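Local coordinates for glutamate--tRNA ligase (Elizabethkingia anophelis, PDB 6B1Z), which probably attaches glutamate to its cognate tRNA in an ATP-dependent reaction, as a class I aminoacyl-tRNA synthetase, at residues Tyr210-Ala213 with Asn214-Asp218; Leu241-Ala245 with Met246-Ala250. All coordinates share one frame; numbering follows the deposited sequence. Where two conformers were deposited one is given.

Contact 1: Tyr210-Ala213 with Asn214-Asp218; sequences YHFA and NIIDD. With FMT (formic acid), chain N; EDO (1,2-ethanediol), chain V.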
ATOM      1  N   TYR A 210     -18.968  14.397  -2.834  1.00 18.26           N
ATOM      2  CA  TYR A 210     -17.695  14.475  -2.116  0.55 18.25           C
ATOM      3  C   TYR A 210     -17.148  15.895  -2.098  1.00 17.91           C
ATOM      4  O   TYR A 210     -16.567  16.337  -1.102  1.00 18.28           O
ATOM      5  CB  TYR A 210     -16.641  13.558  -2.749  0.55 21.63           C
ATOM      6  CG  TYR A 210     -16.885  12.068  -2.681  0.55 20.18           C
ATOM      7  CD1 TYR A 210     -17.613  11.491  -1.647  0.55 24.43           C
ATOM      8  CD2 TYR A 210     -16.357  11.231  -3.654  0.55 22.14           C
ATOM      9  CE1 TYR A 210     -17.811  10.112  -1.596  0.55 23.28           C
ATOM     10  CE2 TYR A 210     -16.552   9.871  -3.613  0.55 26.48           C
ATOM     11  CZ  TYR A 210     -17.277   9.317  -2.586  0.55 28.43           C
ATOM     12  OH  TYR A 210     -17.461   7.956  -2.565  0.55 27.22           O
ATOM     13  N   HIS A 211     -17.306  16.623  -3.215  1.00 17.66           N
ATOM     14  CA  HIS A 211     -16.741  17.966  -3.296  1.00 17.18           C
ATOM     15  C   HIS A 211     -17.269  18.859  -2.179  1.00 16.29           C
ATOM     16  O   HIS A 211     -16.498  19.541  -1.494  1.00 18.30           O
ATOM     17  CB  HIS A 211     -17.072  18.586  -4.649  1.00 18.55           C
ATOM     18  CG  HIS A 211     -16.439  17.889  -5.810  1.00 16.36           C
ATOM     19  ND1 HIS A 211     -15.077  17.855  -6.011  1.00 16.99           N
ATOM     20  CD2 HIS A 211     -16.992  17.215  -6.848  1.00 23.03           C
ATOM     21  CE1 HIS A 211     -14.817  17.180  -7.118  1.00 18.86           C
ATOM     22  NE2 HIS A 211     -15.962  16.792  -7.651  1.00 23.08           N
ATOM     23  N   PHE A 212     -18.592  18.881  -2.006  1.00 17.45           N
ATOM     24  CA  PHE A 212     -19.223  19.761  -1.024  1.00 15.65           C
ATOM     25  C   PHE A 212     -19.082  19.197   0.389  1.00 15.69           C
ATOM     26  O   PHE A 212     -18.767  19.943   1.322  1.00 15.95           O
ATOM     27  CB  PHE A 212     -20.690  19.944  -1.408  1.00 16.47           C
ATOM     28  CG  PHE A 212     -21.403  21.105  -0.726  1.00 16.62           C
ATOM     29  CD1 PHE A 212     -20.743  22.283  -0.390  1.00 15.98           C
ATOM     30  CD2 PHE A 212     -22.761  21.003  -0.460  1.00 20.96           C
ATOM     31  CE1 PHE A 212     -21.440  23.347   0.212  1.00 17.77           C
ATOM     32  CE2 PHE A 212     -23.469  22.055   0.145  1.00 19.36           C
ATOM     33  CZ  PHE A 212     -22.806  23.225   0.476  1.00 17.08           C
ATOM     34  N   ALA A 213     -19.303  17.887   0.551  1.00 16.34           N
ATOM     35  CA  ALA A 213     -19.137  17.260   1.863  1.00 17.39           C
ATOM     36  C   ALA A 213     -17.733  17.483   2.414  1.00 18.02           C
ATOM     37  O   ALA A 213     -17.567  17.754   3.614  1.00 17.04           O
ATOM     38  CB  ALA A 213     -19.437  15.761   1.784  1.00 17.34           C
ATOM     39  N   ASN A 214     -16.708  17.391   1.558  1.00 15.56           N
ATOM     40  CA  ASN A 214     -15.353  17.500   2.074  1.00 15.14           C
ATOM     41  C   ASN A 214     -15.007  18.927   2.478  1.00 16.48           C
ATOM     42  O   ASN A 214     -14.318  19.122   3.484  1.00 17.30           O
ATOM     43  CB  ASN A 214     -14.340  16.946   1.074  1.00 18.32           C
ATOM     44  CG  ASN A 214     -14.277  15.441   1.100  1.00 23.25           C
ATOM     45  OD1 ASN A 214     -14.666  14.816   2.091  1.00 24.03           O
ATOM     46  ND2 ASN A 214     -13.796  14.844   0.021  1.00 21.94           N
ATOM     47  N   ILE A 215     -15.478  19.949   1.742  1.00 15.55           N
ATOM     48  CA  ILE A 215     -15.135  21.295   2.196  1.00 16.17           C
ATOM     49  C   ILE A 215     -15.918  21.637   3.469  1.00 15.82           C
ATOM     50  O   ILE A 215     -15.387  22.298   4.368  1.00 15.33           O
ATOM     51  CB  ILE A 215     -15.303  22.362   1.082  1.00 17.55           C
ATOM     52  CG1 ILE A 215     -16.762  22.608   0.700  1.00 19.90           C
ATOM     53  CG2 ILE A 215     -14.429  22.018  -0.141  1.00 16.21           C
ATOM     54  CD1 ILE A 215     -17.333  23.878   1.340  1.00 20.90           C
ATOM     55  N   ILE A 216     -17.174  21.179   3.579  1.00 15.98           N
ATOM     56  CA  ILE A 216     -17.943  21.383   4.812  1.00 15.51           C
ATOM     57  C   ILE A 216     -17.231  20.725   5.984  1.00 17.28           C
ATOM     58  O   ILE A 216     -17.035  21.336   7.045  1.00 19.25           O
ATOM     59  CB  ILE A 216     -19.370  20.826   4.662  1.00 16.27           C
ATOM     60  CG1 ILE A 216     -20.207  21.715   3.722  1.00 16.35           C
ATOM     61  CG2 ILE A 216     -20.048  20.653   6.057  1.00 18.98           C
ATOM     62  CD1 ILE A 216     -21.478  21.049   3.238  1.00 17.12           C
ATOM     63  N   ASP A 217     -16.813  19.476   5.799  1.00 15.95           N
ATOM     64  CA  ASP A 217     -16.241  18.760   6.934  1.00 15.82           C
ATOM     65  C   ASP A 217     -14.812  19.180   7.240  1.00 17.33           C
ATOM     66  O   ASP A 217     -14.402  19.122   8.404  1.00 18.05           O
ATOM     67  CB  ASP A 217     -16.316  17.252   6.702  1.00 15.93           C
ATOM     68  CG  ASP A 217     -17.746  16.714   6.784  1.00 17.04           C
ATOM     69  OD1 ASP A 217     -18.637  17.405   7.342  1.00 17.80           O
ATOM     70  OD2 ASP A 217     -17.971  15.588   6.302  1.00 18.67           O
ATOM     71  N   ASP A 218     -14.030  19.578   6.237  1.00 16.36           N
ATOM     72  CA  ASP A 218     -12.712  20.127   6.537  1.00 16.40           C
ATOM     73  C   ASP A 218     -12.837  21.419   7.335  1.00 19.13           C
ATOM     74  O   ASP A 218     -12.058  21.667   8.261  1.00 18.76           O
ATOM     75  CB  ASP A 218     -11.915  20.326   5.248  1.00 13.57           C
ATOM     76  CG  ASP A 218     -11.502  19.012   4.631  1.00 15.83           C
ATOM     77  OD1 ASP A 218     -11.110  19.000   3.450  1.00 15.55           O
ATOM     78  OD2 ASP A 218     -11.578  17.980   5.359  1.00 17.15           O
TER
HETATM   79  C   FMT N 613     -13.351  10.795  -1.445  1.00 63.65           C
HETATM   80  O1  FMT N 613     -14.140   9.851  -1.494  1.00 60.31           O
HETATM   81  O2  FMT N 613     -13.409  11.705  -0.618  1.00 54.51           O
HETATM   82  C1  EDO V 621     -11.786  19.190   0.111  1.00 48.76           C
HETATM   83  O1  EDO V 621     -12.494  19.136  -1.130  1.00 41.04           O
HETATM   84  C2  EDO V 621     -11.021  20.500   0.188  1.00 35.50           C
HETATM   85  O2  EDO V 621     -10.900  20.899   1.560  1.00 22.38           O
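F212 and I216, one helical turn apart, make the apolar part of this contact. Methyl CD1 of I216 sits over the middle of the F212 ring, 3.6 Å from its centroid and only 5° off the ring normal, a CH-pi contact with all six ring carbons at nearly equal range. Two torsions bring the partners together: F212 carries CG opposite its backbone N (chi1 -164°), and the I216 chain runs out extended (chi2 165°). I215 adds a looser touch, its CG1 lying 4.1 Å from F212 CD1. Beyond the pair, T103 and I106 of helix 96-106 and L201 and V202 of strand 200-202 pack on F212.

Backbone bonds of the i to i+4 kind run through the segment, which is the start of helix 210-220 in the class I catalytic domain. I216 N reaches F212 O at 3.0 Å, and D217 N reaches A213 O at 2.9 Å; the bond from I215 N to H211 O is weak.

Polar side chains line another part of the helix. N214 ND2 donates to O2 of a bound formic acid at 3.2 Å; in one of two modelled positions of Y210, O1 of the same molecule lies over the ring, a tentative contact. N214 OD1 is held by R49 and Q92, which would fix the rotation of the amide. D217 is gripped by R95, Y99 and Q92; D218 pairs with R15 and R49, and its OD1 also accepts a bond from O2 of an ethanediol at 2.7 Å. Both small molecules probably come from the crystallisation liquor.

Contact 2: Leu241-Ala245 with Met246-Ala250; sequences LLYEA and MGWDA. With EDO (1,2-ethanediol), chain B; EDO (1,2-ethanediol), chain V.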
ATOM      1  N   LEU A 241     -13.019  27.877  -4.502  1.00 15.85           N
ATOM      2  CA  LEU A 241     -14.194  28.713  -4.740  1.00 15.48           C
ATOM      3  C   LEU A 241     -15.333  28.371  -3.785  1.00 15.31           C
ATOM      4  O   LEU A 241     -16.116  29.261  -3.412  1.00 16.54           O
ATOM      5  CB  LEU A 241     -14.655  28.578  -6.200  1.00 14.31           C
ATOM      6  CG  LEU A 241     -13.790  29.328  -7.207  1.00 15.54           C
ATOM      7  CD1 LEU A 241     -14.118  28.810  -8.620  1.00 16.91           C
ATOM      8  CD2 LEU A 241     -14.072  30.830  -7.091  1.00 17.53           C
ATOM      9  N   LEU A 242     -15.457  27.096  -3.380  1.00 14.19           N
ATOM     10  CA  LEU A 242     -16.492  26.749  -2.413  1.00 13.73           C
ATOM     11  C   LEU A 242     -16.223  27.387  -1.055  1.00 14.19           C
ATOM     12  O   LEU A 242     -17.157  27.871  -0.407  1.00 15.25           O
ATOM     13  CB  LEU A 242     -16.606  25.227  -2.284  1.00 13.83           C
ATOM     14  CG  LEU A 242     -17.295  24.570  -3.490  1.00 14.74           C
ATOM     15  CD1 LEU A 242     -17.138  23.043  -3.394  1.00 16.69           C
ATOM     16  CD2 LEU A 242     -18.788  24.939  -3.604  1.00 18.08           C
ATOM     17  N   TYR A 243     -14.964  27.393  -0.600  1.00 15.98           N
ATOM     18  CA  TYR A 243     -14.663  28.078   0.660  1.00 16.26           C
ATOM     19  C   TYR A 243     -15.025  29.551   0.552  1.00 15.95           C
ATOM     20  O   TYR A 243     -15.652  30.106   1.457  1.00 17.62           O
ATOM     21  CB  TYR A 243     -13.191  27.919   1.056  1.00 15.54           C
ATOM     22  CG  TYR A 243     -12.859  26.550   1.598  1.00 14.15           C
ATOM     23  CD1 TYR A 243     -13.181  26.207   2.898  1.00 16.97           C
ATOM     24  CD2 TYR A 243     -12.223  25.609   0.803  1.00 15.29           C
ATOM     25  CE1 TYR A 243     -12.891  24.949   3.394  1.00 20.05           C
ATOM     26  CE2 TYR A 243     -11.930  24.338   1.289  1.00 16.28           C
ATOM     27  CZ  TYR A 243     -12.272  24.025   2.584  1.00 21.11           C
ATOM     28  OH  TYR A 243     -11.972  22.781   3.083  1.00 20.23           O
ATOM     29  N   GLU A 244     -14.702  30.176  -0.580  1.00 15.58           N
ATOM     30  CA  GLU A 244     -15.088  31.569  -0.790  1.00 15.01           C
ATOM     31  C   GLU A 244     -16.603  31.739  -0.736  1.00 17.87           C
ATOM     32  O   GLU A 244     -17.114  32.676  -0.101  1.00 18.10           O
ATOM     33  CB  GLU A 244     -14.536  32.056  -2.128  1.00 15.27           C
ATOM     34  CG  GLU A 244     -14.901  33.501  -2.445  1.00 19.30           C
ATOM     35  CD  GLU A 244     -14.373  33.945  -3.795  1.00 27.70           C
ATOM     36  OE1 GLU A 244     -13.318  33.445  -4.228  1.00 25.82           O
ATOM     37  OE2 GLU A 244     -15.023  34.794  -4.433  1.00 35.05           O
ATOM     38  N   ALA A 245     -17.344  30.848  -1.401  1.00 15.03           N
ATOM     39  CA  ALA A 245     -18.801  30.953  -1.423  1.00 15.48           C
ATOM     40  C   ALA A 245     -19.385  30.904  -0.014  1.00 17.30           C
ATOM     41  O   ALA A 245     -20.383  31.583   0.277  1.00 19.96           O
ATOM     42  CB  ALA A 245     -19.397  29.840  -2.296  1.00 18.20           C
ATOM     43  N   MET A 246     -18.746  30.159   0.880  1.00 17.59           N
ATOM     44  CA  MET A 246     -19.234  29.966   2.234  1.00 16.29           C
ATOM     45  C   MET A 246     -18.730  31.026   3.202  1.00 17.46           C
ATOM     46  O   MET A 246     -19.140  31.021   4.374  1.00 19.73           O
ATOM     47  CB  MET A 246     -18.830  28.580   2.744  1.00 15.78           C
ATOM     48  CG  MET A 246     -19.359  27.418   1.872  1.00 17.30           C
ATOM     49  SD  MET A 246     -21.154  27.373   1.701  1.00 18.74           S
ATOM     50  CE  MET A 246     -21.623  26.774   3.336  1.00 17.13           C
ATOM     51  N   GLY A 247     -17.879  31.933   2.733  1.00 17.86           N
ATOM     52  CA  GLY A 247     -17.258  32.934   3.582  1.00 18.23           C
ATOM     53  C   GLY A 247     -16.191  32.389   4.500  1.00 17.76           C
ATOM     54  O   GLY A 247     -15.975  32.949   5.586  1.00 20.80           O
ATOM     55  N   TRP A 248     -15.509  31.318   4.088  1.00 19.86           N
ATOM     56  CA  TRP A 248     -14.559  30.590   4.919  1.00 17.90           C
ATOM     57  C   TRP A 248     -13.145  30.676   4.356  1.00 17.80           C
ATOM     58  O   TRP A 248     -12.937  30.939   3.165  1.00 21.59           O
ATOM     59  CB  TRP A 248     -14.936  29.101   5.027  1.00 15.48           C
ATOM     60  CG  TRP A 248     -16.262  28.813   5.664  1.00 18.39           C
ATOM     61  CD1 TRP A 248     -16.989  29.625   6.497  1.00 19.03           C
ATOM     62  CD2 TRP A 248     -17.016  27.610   5.515  1.00 15.50           C
ATOM     63  NE1 TRP A 248     -18.155  28.993   6.868  1.00 19.96           N
ATOM     64  CE2 TRP A 248     -18.195  27.757   6.274  1.00 18.43           C
ATOM     65  CE3 TRP A 248     -16.806  26.415   4.809  1.00 18.25           C
ATOM     66  CZ2 TRP A 248     -19.161  26.752   6.357  1.00 20.99           C
ATOM     67  CZ3 TRP A 248     -17.771  25.419   4.887  1.00 16.87           C
ATOM     68  CH2 TRP A 248     -18.933  25.594   5.661  1.00 19.50           C
ATOM     69  N   ASP A 249     -12.173  30.449   5.240  1.00 22.15           N
ATOM     70  CA  ASP A 249     -10.769  30.352   4.861  1.00 21.57           C
ATOM     71  C   ASP A 249     -10.426  28.918   4.481  1.00 21.96           C
ATOM     72  O   ASP A 249     -10.710  27.987   5.238  1.00 23.43           O
ATOM     73  CB  ASP A 249      -9.871  30.798   6.015  1.00 27.64           C
ATOM     74  CG  ASP A 249     -10.032  32.266   6.340  1.00 32.60           C
ATOM     75  OD1 ASP A 249     -10.301  33.052   5.412  1.00 39.67           O
ATOM     76  OD2 ASP A 249      -9.883  32.622   7.522  1.00 41.73           O
ATOM     77  N   ALA A 250      -9.789  28.748   3.338  1.00 20.31           N
ATOM     78  CA  ALA A 250      -9.433  27.405   2.916  1.00 18.76           C
ATOM     79  C   ALA A 250      -8.217  26.899   3.687  1.00 20.28           C
ATOM     80  O   ALA A 250      -7.356  27.689   4.093  1.00 21.73           O
ATOM     81  CB  ALA A 250      -9.137  27.379   1.420  1.00 20.80           C
TER
HETATM   82  C1  EDO B 622     -13.435  34.744   4.959  1.00 61.07           C
HETATM   83  O1  EDO B 622     -12.008  34.831   5.021  1.00 63.22           O
HETATM   84  C2  EDO B 622     -13.910  35.054   3.544  1.00 61.61           C
HETATM   85  O2  EDO B 622     -13.430  34.062   2.627  1.00 59.77           O
HETATM   86  C1  EDO V 621     -11.786  19.190   0.111  1.00 48.76           C
HETATM   87  O1  EDO V 621     -12.494  19.136  -1.130  1.00 41.04           O
HETATM   88  C2  EDO V 621     -11.021  20.500   0.188  1.00 35.50           C
HETATM   89  O2  EDO V 621     -10.900  20.899   1.560  1.00 22.38           O
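The Y243 ring has A250 on one face: CA of A250 stands 3.9 Å from the ring centroid, 15° off the normal and displaced toward the rim, a CH-pi contact, and its methyl CB approaches CD2 of Y243 at 3.6 Å. At the ring's edge, near its plane, lie W248 CB, 4.0 Å from Y243 CD1, and O2 of an ethanediol, to which Y243 OH donates at 2.6 Å. The W248 indole has M246 CB over the middle of one face, 3.4 Å above the plane, and CD1 of Y243 at its edge. Outside the segment, H219 stacks on W248 and Y102 meets it edge-to-face.

Helix 236-246 ends here in a Schellman motif. G247 takes positive phi (73°), a conformation that suits glycine, and the chain turns back so that W248 N bonds to Y243 O at 2.9 Å and G247 N to E244 O. Y243 O also receives a weak bond from M246 N, whose better acceptor is L242 O.

M246 is bent at both chi2 and chi3, and Y102, Q105 and I106 of helix 96-106 touch its side chain. The carboxylate of E244 forms a salt bridge with R177. On the loop, a second ethanediol, like the first probably from the crystallisation liquor, donates through O2 to W248 O at 3.2 Å. From W248 the chain continues through D249 and A250 toward strand 252-256, with P251 also touching Y243.

Contact 1 comes first along the chain, at the start of helix 210-220; contact 2 follows at the end of helix 236-246, with strand 225-229 between them. Their centres are 11 Å apart, and both lie within the class I catalytic domain range. Helix 210-220 packs on helix 236-246 and the loop after it: CD1 of I215 meets CB of L242 and CZ3 of W248, each at 3.9 Å, while Y243 OH lies 3.3 Å from D218 CB. An ethanediol, probably from the crystallisation liquor, sits where the two contacts meet. Helix 96-106 borders both, touching F212 and I216 in one and L242 and M246 in the other, so three helices share a single packed region of the domain.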